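Local structure of peptidase M3B, oligoendopeptidase F (Enterococcus faecium, 2QR4) at residues D160-P164 against G199-Y204; L184-T188 against L284-V288; R208-A212 against L459-L464. The protein probably cleaves short peptides at internal bonds as a metal-dependent endopeptidase of family M3, a largely helical group of zinc peptidases. All coordinates share one frame; numbering follows the deposited sequence.

Contact 1 of 3, residues D160-P164 against G199-Y204; sequences DLVFP and GLYSVY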
ATOM      1  N   ASP A 160       7.726   1.949  13.204  1.00 47.89           N
ATOM      2  CA  ASP A 160       6.743   2.806  13.902  1.00 44.49           C
ATOM      3  C   ASP A 160       6.020   2.190  15.121  1.00 41.71           C
ATOM      4  O   ASP A 160       5.822   2.880  16.117  1.00 41.31           O
ATOM      5  CB  ASP A 160       5.725   3.421  12.924  1.00 44.24           C
ATOM      6  CG  ASP A 160       6.370   4.380  11.904  1.00 58.04           C
ATOM      7  OD1 ASP A 160       7.567   4.731  12.041  1.00 51.30           O
ATOM      8  OD2 ASP A 160       5.662   4.782  10.955  1.00 52.45           O
ATOM      9  N   LEU A 161       5.617   0.924  15.065  1.00 40.73           N
ATOM     10  CA  LEU A 161       4.960   0.318  16.237  1.00 45.79           C
ATOM     11  C   LEU A 161       5.828   0.401  17.494  1.00 42.74           C
ATOM     12  O   LEU A 161       7.019   0.115  17.445  1.00 45.40           O
ATOM     13  CB  LEU A 161       4.621  -1.152  15.985  1.00 46.63           C
ATOM     14  CG  LEU A 161       3.526  -1.475  14.970  1.00 43.87           C
ATOM     15  CD1 LEU A 161       3.176  -2.940  15.035  1.00 37.57           C
ATOM     16  CD2 LEU A 161       2.317  -0.655  15.228  1.00 37.23           C
ATOM     17  N   VAL A 162       5.252   0.818  18.620  1.00 45.10           N
ATOM     18  CA  VAL A 162       5.940   0.611  19.895  1.00 44.39           C
ATOM     19  C   VAL A 162       5.009  -0.138  20.844  1.00 48.15           C
ATOM     20  O   VAL A 162       3.802   0.109  20.881  1.00 43.47           O
ATOM     21  CB  VAL A 162       6.556   1.902  20.559  1.00 48.01           C
ATOM     22  CG1 VAL A 162       6.650   3.068  19.584  1.00 39.51           C
ATOM     23  CG2 VAL A 162       5.800   2.296  21.801  1.00 42.90           C
ATOM     24  N   PHE A 163       5.587  -1.082  21.580  1.00 46.22           N
ATOM     25  CA  PHE A 163       4.824  -2.013  22.403  1.00 44.75           C
ATOM     26  C   PHE A 163       4.850  -1.604  23.867  1.00 42.53           C
ATOM     27  O   PHE A 163       5.714  -0.832  24.284  1.00 40.45           O
ATOM     28  CB  PHE A 163       5.374  -3.427  22.210  1.00 45.09           C
ATOM     29  CG  PHE A 163       5.250  -3.919  20.803  1.00 40.93           C
ATOM     30  CD1 PHE A 163       4.104  -4.578  20.387  1.00 43.45           C
ATOM     31  CD2 PHE A 163       6.254  -3.679  19.881  1.00 39.88           C
ATOM     32  CE1 PHE A 163       3.969  -5.015  19.074  1.00 44.95           C
ATOM     33  CE2 PHE A 163       6.128  -4.122  18.571  1.00 37.34           C
ATOM     34  CZ  PHE A 163       4.980  -4.787  18.172  1.00 38.56           C
ATOM     35  N   PRO A 164       3.909  -2.122  24.663  1.00 38.10           N
ATOM     36  CA  PRO A 164       3.869  -1.571  26.003  1.00 50.12           C
ATOM     37  C   PRO A 164       5.010  -2.093  26.872  1.00 51.52           C
ATOM     38  O   PRO A 164       5.768  -2.968  26.465  1.00 47.36           O
ATOM     39  CB  PRO A 164       2.502  -2.028  26.560  1.00 38.04           C
ATOM     40  CG  PRO A 164       1.867  -2.873  25.511  1.00 45.00           C
ATOM     41  CD  PRO A 164       2.896  -3.170  24.451  1.00 49.42           C
ATOM     42  N   GLY A 199       0.798  -8.120  25.952  1.00 42.10           N
ATOM     43  CA  GLY A 199       1.306  -6.804  25.582  1.00 32.37           C
ATOM     44  C   GLY A 199       1.486  -6.688  24.074  1.00 41.41           C
ATOM     45  O   GLY A 199       1.029  -5.721  23.456  1.00 46.72           O
ATOM     46  N   LEU A 200       2.136  -7.686  23.477  1.00 40.25           N
ATOM     47  CA  LEU A 200       2.481  -7.621  22.060  1.00 44.39           C
ATOM     48  C   LEU A 200       1.211  -7.644  21.246  1.00 40.24           C
ATOM     49  O   LEU A 200       1.033  -6.845  20.331  1.00 48.61           O
ATOM     50  CB  LEU A 200       3.392  -8.782  21.649  1.00 33.01           C
ATOM     51  CG  LEU A 200       3.786  -8.843  20.166  1.00 44.25           C
ATOM     52  CD1 LEU A 200       5.151  -8.218  19.899  1.00 38.34           C
ATOM     53  CD2 LEU A 200       3.780 -10.270  19.672  1.00 43.01           C
ATOM     54  N   TYR A 201       0.312  -8.553  21.605  1.00 49.11           N
ATOM     55  CA  TYR A 201      -0.929  -8.707  20.860  1.00 41.02           C
ATOM     56  C   TYR A 201      -1.910  -7.556  21.037  1.00 42.13           C
ATOM     57  O   TYR A 201      -2.738  -7.326  20.167  1.00 51.77           O
ATOM     58  CB  TYR A 201      -1.566 -10.069  21.113  1.00 43.37           C
ATOM     59  CG  TYR A 201      -0.903 -11.142  20.286  1.00 45.21           C
ATOM     60  CD1 TYR A 201      -1.217 -11.299  18.946  1.00 47.77           C
ATOM     61  CD2 TYR A 201       0.080 -11.955  20.824  1.00 49.80           C
ATOM     62  CE1 TYR A 201      -0.584 -12.268  18.163  1.00 51.64           C
ATOM     63  CE2 TYR A 201       0.715 -12.921  20.056  1.00 46.18           C
ATOM     64  CZ  TYR A 201       0.367 -13.077  18.726  1.00 52.08           C
ATOM     65  OH  TYR A 201       0.989 -14.039  17.958  1.00 63.88           O
ATOM     66  N   SER A 202      -1.816  -6.811  22.134  1.00 37.67           N
ATOM     67  CA  SER A 202      -2.690  -5.647  22.268  1.00 42.43           C
ATOM     68  C   SER A 202      -2.425  -4.674  21.115  1.00 41.29           C
ATOM     69  O   SER A 202      -3.325  -4.017  20.630  1.00 43.53           O
ATOM     70  CB  SER A 202      -2.507  -4.954  23.626  1.00 32.96           C
ATOM     71  OG  SER A 202      -1.197  -4.422  23.756  1.00 49.99           O
ATOM     72  N   VAL A 203      -1.185  -4.614  20.654  1.00 38.48           N
ATOM     73  CA  VAL A 203      -0.833  -3.707  19.570  1.00 42.55           C
ATOM     74  C   VAL A 203      -1.257  -4.225  18.192  1.00 44.06           C
ATOM     75  O   VAL A 203      -1.762  -3.463  17.377  1.00 49.44           O
ATOM     76  CB  VAL A 203       0.689  -3.374  19.584  1.00 45.77           C
ATOM     77  CG1 VAL A 203       1.079  -2.582  18.347  1.00 33.98           C
ATOM     78  CG2 VAL A 203       1.041  -2.591  20.849  1.00 39.20           C
ATOM     79  N   TYR A 204      -1.042  -5.509  17.917  1.00 39.57           N
ATOM     80  CA  TYR A 204      -1.536  -6.080  16.659  1.00 39.78           C
ATOM     81  C   TYR A 204      -3.043  -5.986  16.538  1.00 42.69           C
ATOM     82  O   TYR A 204      -3.570  -5.721  15.461  1.00 54.09           O
ATOM     83  CB  TYR A 204      -1.006  -7.503  16.426  1.00 36.55           C
ATOM     84  CG  TYR A 204       0.433  -7.411  16.044  1.00 40.29           C
ATOM     85  CD1 TYR A 204       0.804  -6.942  14.788  1.00 39.78           C
ATOM     86  CD2 TYR A 204       1.431  -7.675  16.969  1.00 42.10           C
ATOM     87  CE1 TYR A 204       2.135  -6.788  14.451  1.00 44.03           C
ATOM     88  CE2 TYR A 204       2.759  -7.531  16.642  1.00 35.10           C
ATOM     89  CZ  TYR A 204       3.107  -7.089  15.386  1.00 39.46           C
ATOM     90  OH  TYR A 204       4.429  -6.948  15.077  1.00 41.07           O
TER
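Phe163 and Leu161 lay their side chains against Val203, Leu200 and Tyr204, and so press the connection between helix 143-160 and the two-stranded antiparallel hairpin that starts at strand 165-167 onto helix 190-206. In this helix-to-hairpin connection Leu161, Phe163 and Pro164 all pack on the helix.

Ring contacts come first. Leu200 CD1 stands over one face of the Phe163 ring, displaced toward its rim, in a CH-pi contact 3.9 Å from the ring centroid. With CG anti to the backbone N (chi1 178°), Leu200 runs alongside Phe163 and points the same way, which brings that methyl over the face. The Phe163 and Tyr204 rings are inclined at 41°, and Phe163 CE1 comes within 3.7 Å of Tyr204 CE2. His178 adds an edge-to-face partner for Phe163, while the Tyr204 hydroxyl is hydrogen-bonded to the side-chain amide nitrogen (ND2) of Asn157.

Aliphatic packing continues the contact in both directions. Val203 splits its branches: CG2 meets Phe163 CD1 at 3.7 Å, whereas CG1 meets Leu161 CD2 at 3.9 Å. Leu161 also sets CD1 against Tyr204 CE1, its side chain crossing the tyrosine at roughly a right angle. Val162, by contrast, directs its CB away from helix 190-206 and packs on Gln206 of the second subunit.

At the Pro164 end the ring carbon CD packs on a carbonyl oxygen, Pro164 CD to Gly199 O 3.3 Å; within the helix that oxygen also accepts from Ser202 OG at 2.6 Å.

Contact 2 of 3, residues L184-T188 against L284-V288; sequences LLEST and LYTPV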
ATOM      1  N   LEU A 184      11.365 -13.440  26.070  1.00 53.80           N
ATOM      2  CA  LEU A 184      10.328 -13.363  27.086  1.00 44.61           C
ATOM      3  C   LEU A 184       9.311 -14.501  26.957  1.00 43.25           C
ATOM      4  O   LEU A 184       8.819 -14.998  27.965  1.00 46.76           O
ATOM      5  CB  LEU A 184       9.649 -12.000  27.074  1.00 39.68           C
ATOM      6  CG  LEU A 184      10.546 -10.821  27.464  1.00 41.68           C
ATOM      7  CD1 LEU A 184       9.813  -9.525  27.231  1.00 43.17           C
ATOM      8  CD2 LEU A 184      10.978 -10.901  28.892  1.00 35.71           C
ATOM      9  N   LEU A 185       9.020 -14.935  25.730  1.00 47.56           N
ATOM     10  CA  LEU A 185       8.112 -16.070  25.537  1.00 44.21           C
ATOM     11  C   LEU A 185       8.711 -17.398  26.006  1.00 48.35           C
ATOM     12  O   LEU A 185       7.995 -18.389  26.130  1.00 57.12           O
ATOM     13  CB  LEU A 185       7.623 -16.171  24.083  1.00 50.49           C
ATOM     14  CG  LEU A 185       6.228 -15.590  23.852  1.00 57.66           C
ATOM     15  CD1 LEU A 185       5.147 -16.499  24.395  1.00 51.14           C
ATOM     16  CD2 LEU A 185       6.120 -14.255  24.534  1.00 58.11           C
ATOM     17  N   GLU A 186      10.013 -17.412  26.283  1.00 46.70           N
ATOM     18  CA  GLU A 186      10.688 -18.648  26.682  1.00 52.83           C
ATOM     19  C   GLU A 186      10.927 -18.694  28.173  1.00 48.95           C
ATOM     20  O   GLU A 186      11.402 -19.691  28.701  1.00 50.94           O
ATOM     21  CB  GLU A 186      12.025 -18.793  25.960  1.00 53.68           C
ATOM     22  CG  GLU A 186      11.900 -18.968  24.443  1.00 66.74           C
ATOM     23  CD  GLU A 186      13.255 -18.973  23.736  1.00 68.83           C
ATOM     24  OE1 GLU A 186      14.293 -18.799  24.417  1.00 73.77           O
ATOM     25  OE2 GLU A 186      13.279 -19.144  22.499  1.00 71.85           O
ATOM     26  N   SER A 187      10.603 -17.604  28.851  1.00 49.05           N
ATOM     27  CA  SER A 187      10.915 -17.474  30.264  1.00 47.25           C
ATOM     28  C   SER A 187      10.254 -18.584  31.079  1.00 46.54           C
ATOM     29  O   SER A 187       9.155 -19.044  30.758  1.00 42.82           O
ATOM     30  CB  SER A 187      10.466 -16.098  30.765  1.00 44.91           C
ATOM     31  OG  SER A 187      10.389 -16.079  32.180  1.00 54.38           O
ATOM     32  N   THR A 188      10.921 -19.018  32.140  1.00 43.33           N
ATOM     33  CA  THR A 188      10.336 -20.035  33.005  1.00 43.84           C
ATOM     34  C   THR A 188       9.355 -19.368  33.951  1.00 47.15           C
ATOM     35  O   THR A 188       8.637 -20.034  34.697  1.00 51.57           O
ATOM     36  CB  THR A 188      11.402 -20.778  33.818  1.00 44.65           C
ATOM     37  OG1 THR A 188      12.008 -19.870  34.748  1.00 48.14           O
ATOM     38  CG2 THR A 188      12.469 -21.356  32.893  1.00 38.53           C
ATOM     39  N   LEU A 284       3.841 -22.423  24.774  1.00 37.96           N
ATOM     40  CA  LEU A 284       4.336 -23.434  23.823  1.00 41.72           C
ATOM     41  C   LEU A 284       5.815 -23.320  23.471  1.00 46.64           C
ATOM     42  O   LEU A 284       6.359 -24.206  22.813  1.00 53.48           O
ATOM     43  CB  LEU A 284       3.511 -23.443  22.526  1.00 39.37           C
ATOM     44  CG  LEU A 284       1.989 -23.583  22.629  1.00 55.71           C
ATOM     45  CD1 LEU A 284       1.392 -23.881  21.271  1.00 52.76           C
ATOM     46  CD2 LEU A 284       1.587 -24.652  23.618  1.00 43.40           C
ATOM     47  N   TYR A 285       6.474 -22.247  23.898  1.00 47.56           N
ATOM     48  CA  TYR A 285       7.860 -22.016  23.464  1.00 46.87           C
ATOM     49  C   TYR A 285       8.844 -22.063  24.604  1.00 44.76           C
ATOM     50  O   TYR A 285      10.024 -21.820  24.411  1.00 66.00           O
ATOM     51  CB  TYR A 285       7.975 -20.685  22.708  1.00 46.01           C
ATOM     52  CG  TYR A 285       6.971 -20.583  21.589  1.00 50.63           C
ATOM     53  CD1 TYR A 285       5.702 -20.058  21.813  1.00 48.23           C
ATOM     54  CD2 TYR A 285       7.280 -21.031  20.307  1.00 49.17           C
ATOM     55  CE1 TYR A 285       4.770 -19.964  20.785  1.00 42.64           C
ATOM     56  CE2 TYR A 285       6.355 -20.949  19.274  1.00 36.86           C
ATOM     57  CZ  TYR A 285       5.106 -20.416  19.517  1.00 54.04           C
ATOM     58  OH  TYR A 285       4.188 -20.339  18.496  1.00 63.84           O
ATOM     59  N   THR A 286       8.351 -22.369  25.799  1.00 52.77           N
ATOM     60  CA  THR A 286       9.196 -22.492  26.981  1.00 46.38           C
ATOM     61  C   THR A 286       9.659 -23.958  27.108  1.00 53.70           C
ATOM     62  O   THR A 286       8.923 -24.869  26.731  1.00 55.43           O
ATOM     63  CB  THR A 286       8.420 -22.014  28.235  1.00 39.59           C
ATOM     64  OG1 THR A 286       9.309 -21.852  29.349  1.00 43.19           O
ATOM     65  CG2 THR A 286       7.304 -22.968  28.613  1.00 37.12           C
ATOM     66  N   PRO A 287      10.882 -24.196  27.617  1.00 58.85           N
ATOM     67  CA  PRO A 287      11.422 -25.570  27.660  1.00 60.36           C
ATOM     68  C   PRO A 287      10.606 -26.481  28.562  1.00 59.50           C
ATOM     69  O   PRO A 287      10.258 -26.090  29.678  1.00 64.36           O
ATOM     70  CB  PRO A 287      12.818 -25.384  28.266  1.00 57.51           C
ATOM     71  CG  PRO A 287      13.142 -23.923  28.051  1.00 66.41           C
ATOM     72  CD  PRO A 287      11.828 -23.217  28.178  1.00 62.42           C
ATOM     73  N   VAL A 288      10.280 -27.678  28.082  1.00 54.45           N
ATOM     74  CA  VAL A 288       9.530 -28.618  28.909  1.00 48.97           C
ATOM     75  C   VAL A 288      10.457 -29.582  29.626  1.00 56.52           C
ATOM     76  O   VAL A 288      10.071 -30.169  30.633  1.00 64.42           O
ATOM     77  CB  VAL A 288       8.514 -29.430  28.101  1.00 57.39           C
ATOM     78  CG1 VAL A 288       7.405 -28.530  27.576  1.00 65.13           C
ATOM     79  CG2 VAL A 288       9.197 -30.170  26.966  1.00 47.23           C
TER
HETATM   80  O   HOH W   1       5.852 -20.157  25.705  1.00 37.85           O
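Thr286 turns its hydroxyl toward the carbonyls of Glu186 and Ser187, where the chain leaves helix 178-185 and turns toward helix 190-206. The joint is a helix-end turn set against an irregular loop, and it shows how one short polar side chain can reach two successive backbone acceptors at a helix end.

Thr286 holds OG1 opposite its own backbone N across the CA-CB bond (chi1 -168°), and this brings the oxygen within reach of both carbonyl oxygens. Thr286 OG1 lies 3.1 Å from Glu186 O, and Ser187 O is a second acceptor for the same single proton, though the position of that carbonyl is less certain. Arg193 also donates to Ser187 O, and Arg270 to Thr286 O, which ties both sides of the joint to flanking helices.

In Glu186, chi1 of -65° sets Glu186 CG against the opposite loop, 3.4 Å from Tyr285 O, and the chain then runs on extended to the carboxylate. Pro287 adds its ring carbon CD, 3.6 Å from Glu186 O. Tyr285 aims its CB at the helix end, yet the ring makes a looser apolar contact, its CD1 lying 4.4 Å from Leu185 CD1. Leu284 CB, from the same loop, sits over one face of that ring, toward the rim, and Lys433 and Arg438 of helix 418-454 also touch the tyrosine.

The backbones come very close at Glu186 and Thr286, whose CA atoms are 4.1 Å apart. Beside them a water molecule joins the two segments, donating to Leu185 O at 2.8 Å and accepting from Tyr285 N.

Contact 3 of 3, residues R208-A212 against L459-L464; sequences RNTFA and LTSEYL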
ATOM      1  N   ARG A 208      -5.119  -4.003  13.457  1.00 43.26           N
ATOM      2  CA  ARG A 208      -5.514  -5.131  12.612  1.00 34.21           C
ATOM      3  C   ARG A 208      -6.130  -4.718  11.273  1.00 40.52           C
ATOM      4  O   ARG A 208      -5.978  -5.416  10.265  1.00 48.03           O
ATOM      5  CB  ARG A 208      -6.451  -6.057  13.364  1.00 33.05           C
ATOM      6  CG  ARG A 208      -7.741  -5.421  13.826  1.00 45.15           C
ATOM      7  CD  ARG A 208      -8.504  -6.417  14.684  1.00 48.13           C
ATOM      8  NE  ARG A 208      -9.878  -6.008  14.907  1.00 54.61           N
ATOM      9  CZ  ARG A 208     -10.239  -5.002  15.698  1.00 60.99           C
ATOM     10  NH1 ARG A 208     -11.522  -4.713  15.842  1.00 60.85           N
ATOM     11  NH2 ARG A 208      -9.324  -4.290  16.348  1.00 59.22           N
ATOM     12  N   ASN A 209      -6.825  -3.590  11.276  1.00 33.27           N
ATOM     13  CA  ASN A 209      -7.414  -3.028  10.069  1.00 40.93           C
ATOM     14  C   ASN A 209      -6.335  -2.544   9.084  1.00 43.14           C
ATOM     15  O   ASN A 209      -6.437  -2.756   7.882  1.00 53.53           O
ATOM     16  CB  ASN A 209      -8.343  -1.864  10.420  1.00 34.11           C
ATOM     17  CG  ASN A 209      -9.487  -2.266  11.342  1.00 36.34           C
ATOM     18  OD1 ASN A 209      -9.679  -1.663  12.389  1.00 45.05           O
ATOM     19  ND2 ASN A 209     -10.260  -3.261  10.942  1.00 34.54           N
ATOM     20  N   THR A 210      -5.296  -1.900   9.603  1.00 43.17           N
ATOM     21  CA  THR A 210      -4.198  -1.422   8.766  1.00 38.35           C
ATOM     22  C   THR A 210      -3.452  -2.575   8.090  1.00 40.51           C
ATOM     23  O   THR A 210      -3.230  -2.563   6.876  1.00 51.07           O
ATOM     24  CB  THR A 210      -3.230  -0.577   9.593  1.00 42.92           C
ATOM     25  OG1 THR A 210      -3.962   0.505  10.173  1.00 41.38           O
ATOM     26  CG2 THR A 210      -2.090  -0.024   8.721  1.00 32.91           C
ATOM     27  N   PHE A 211      -3.095  -3.579   8.879  1.00 37.69           N
ATOM     28  CA  PHE A 211      -2.468  -4.785   8.358  1.00 39.30           C
ATOM     29  C   PHE A 211      -3.347  -5.576   7.380  1.00 41.52           C
ATOM     30  O   PHE A 211      -2.848  -6.104   6.386  1.00 44.12           O
ATOM     31  CB  PHE A 211      -2.038  -5.672   9.510  1.00 38.61           C
ATOM     32  CG  PHE A 211      -0.857  -5.147  10.270  1.00 41.12           C
ATOM     33  CD1 PHE A 211       0.334  -4.860   9.616  1.00 46.00           C
ATOM     34  CD2 PHE A 211      -0.925  -4.961  11.638  1.00 41.56           C
ATOM     35  CE1 PHE A 211       1.441  -4.404  10.316  1.00 36.28           C
ATOM     36  CE2 PHE A 211       0.179  -4.491  12.340  1.00 41.78           C
ATOM     37  CZ  PHE A 211       1.359  -4.214  11.672  1.00 39.62           C
ATOM     38  N   ALA A 212      -4.651  -5.644   7.636  1.00 40.69           N
ATOM     39  CA  ALA A 212      -5.556  -6.302   6.691  1.00 41.40           C
ATOM     40  C   ALA A 212      -5.490  -5.580   5.350  1.00 43.19           C
ATOM     41  O   ALA A 212      -5.473  -6.197   4.293  1.00 44.94           O
ATOM     42  CB  ALA A 212      -6.985  -6.288   7.214  1.00 35.61           C
ATOM     43  N   LEU A 459     -11.583  -9.465   2.521  1.00 38.03           N
ATOM     44  CA  LEU A 459     -10.652  -9.846   3.550  1.00 41.13           C
ATOM     45  C   LEU A 459     -10.567  -8.784   4.638  1.00 38.03           C
ATOM     46  O   LEU A 459      -9.511  -8.209   4.859  1.00 46.97           O
ATOM     47  CB  LEU A 459      -9.288 -10.038   2.910  1.00 34.08           C
ATOM     48  CG  LEU A 459      -8.909 -11.466   2.506  1.00 55.22           C
ATOM     49  CD1 LEU A 459     -10.092 -12.298   2.100  1.00 39.50           C
ATOM     50  CD2 LEU A 459      -7.855 -11.472   1.426  1.00 46.99           C
ATOM     51  N   THR A 460     -11.663  -8.535   5.343  1.00 36.85           N
ATOM     52  CA  THR A 460     -11.613  -7.615   6.485  1.00 37.72           C
ATOM     53  C   THR A 460     -10.803  -8.230   7.641  1.00 43.92           C
ATOM     54  O   THR A 460     -10.670  -9.461   7.735  1.00 43.57           O
ATOM     55  CB  THR A 460     -13.031  -7.343   6.997  1.00 36.28           C
ATOM     56  OG1 THR A 460     -13.592  -8.576   7.463  1.00 42.11           O
ATOM     57  CG2 THR A 460     -13.922  -6.779   5.873  1.00 34.32           C
ATOM     58  N   SER A 461     -10.301  -7.398   8.550  1.00 35.03           N
ATOM     59  CA  SER A 461      -9.656  -7.945   9.743  1.00 41.00           C
ATOM     60  C   SER A 461     -10.546  -8.894  10.519  1.00 41.90           C
ATOM     61  O   SER A 461     -10.052  -9.872  11.093  1.00 43.38           O
ATOM     62  CB  SER A 461      -9.139  -6.859  10.681  1.00 44.17           C
ATOM     63  OG  SER A 461     -10.166  -5.978  11.044  1.00 50.82           O
ATOM     64  N   GLU A 462     -11.847  -8.615  10.563  1.00 39.80           N
ATOM     65  CA  GLU A 462     -12.751  -9.500  11.308  1.00 43.89           C
ATOM     66  C   GLU A 462     -12.735 -10.892  10.670  1.00 38.77           C
ATOM     67  O   GLU A 462     -12.535 -11.888  11.347  1.00 46.42           O
ATOM     68  CB  GLU A 462     -14.180  -8.950  11.367  1.00 37.84           C
ATOM     69  CG  GLU A 462     -15.124  -9.720  12.338  1.00 45.16           C
ATOM     70  CD  GLU A 462     -16.547  -9.115  12.408  1.00 63.90           C
ATOM     71  OE1 GLU A 462     -17.531  -9.835  12.101  1.00 70.67           O
ATOM     72  OE2 GLU A 462     -16.691  -7.913  12.749  1.00 64.11           O
ATOM     73  N   TYR A 463     -12.934 -10.950   9.360  1.00 37.30           N
ATOM     74  CA  TYR A 463     -12.995 -12.218   8.670  1.00 39.95           C
ATOM     75  C   TYR A 463     -11.658 -12.958   8.740  1.00 38.48           C
ATOM     76  O   TYR A 463     -11.615 -14.177   8.912  1.00 41.47           O
ATOM     77  CB  TYR A 463     -13.371 -12.000   7.214  1.00 33.15           C
ATOM     78  CG  TYR A 463     -13.551 -13.283   6.462  1.00 42.60           C
ATOM     79  CD1 TYR A 463     -14.506 -14.210   6.862  1.00 48.38           C
ATOM     80  CD2 TYR A 463     -12.764 -13.582   5.361  1.00 37.94           C
ATOM     81  CE1 TYR A 463     -14.686 -15.398   6.169  1.00 45.42           C
ATOM     82  CE2 TYR A 463     -12.937 -14.766   4.659  1.00 38.51           C
ATOM     83  CZ  TYR A 463     -13.903 -15.667   5.063  1.00 46.35           C
ATOM     84  OH  TYR A 463     -14.085 -16.848   4.378  1.00 43.66           O
ATOM     85  N   LEU A 464     -10.570 -12.220   8.592  1.00 36.27           N
ATOM     86  CA  LEU A 464      -9.229 -12.833   8.628  1.00 48.04           C
ATOM     87  C   LEU A 464      -8.985 -13.448  10.009  1.00 42.90           C
ATOM     88  O   LEU A 464      -8.503 -14.574  10.134  1.00 46.58           O
ATOM     89  CB  LEU A 464      -8.157 -11.787   8.314  1.00 39.16           C
ATOM     90  CG  LEU A 464      -7.342 -11.729   7.011  1.00 54.01           C
ATOM     91  CD1 LEU A 464      -7.783 -12.669   5.919  1.00 43.26           C
ATOM     92  CD2 LEU A 464      -7.266 -10.329   6.511  1.00 32.89           C
TER
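The guanidinium of Arg208 leans obliquely past Ser461, with NE 3.9 Å from Ser461 OG, while its NH2 is engaged by the carbonyl of Glu205. The second flat group, the amide of Asn209, brings its end up to the same serine hydroxyl, although the way this amide is turned in the model is doubtful.

Next to these groups two helix beginnings meet, those of helices 208-228 and 461-476. Ser461 is central: Ser461 CB points at the other helix and rests against the backbone and side chain of Arg208, 3.5 Å from Arg208 O and 3.7 Å from Arg208 CG. Arg208 places CG between its backbone N and carbonyl carbon (chi1 60°), then runs extended to NE, so its methylenes pass alongside the serine. Ser461 has a similar first torsion (56°), which turns OG toward the arginine chain and the Asn209 amide.

Ala212, one turn along from Arg208, supplies a small apolar surface. Ala212 CB lies 3.7 Å from Ser461 N and 4.1 Å from Leu464 CD2. Phe445 and Met449 of helix 418-454 continue the apolar surroundings of Leu464.

Thr460 is the N-cap of helix 461-476: its OG1 accepts from Tyr463 N at 3.1 Å in a nearly straight bond (166°). The second subunit packs Gln71 on both Thr460 and Asn209. The small side chains of Ala212 and Ser461 are consistent with the close approach, 5.4 Å between their CA atoms, and their fit contributes most of the contact, with the Arg208 methylenes along one side and the buried Asn209 amide end near Ser461 OG.

Consecutive helices connect the three contacts: helix 178-185 carries one side of contact 2, helix 190-206 one side of contact 1, and helix 208-228 one side of contact 3. Contacts 1 and 3 have centres 16 Å apart and touch directly, since Tyr204 CD1 packs on Phe211 CE2 at 3.5 Å; both also border the second subunit, where Asp160 OD2 of one chain bonds Thr210 OG1 of the other. Contact 2 is more remote, its centre 20 Å from that of contact 1 and 29 Å from that of contact 3. Helix 361-379, which carries the HEXXH sequence expected to bind zinc in this family, contributes to none of these segments.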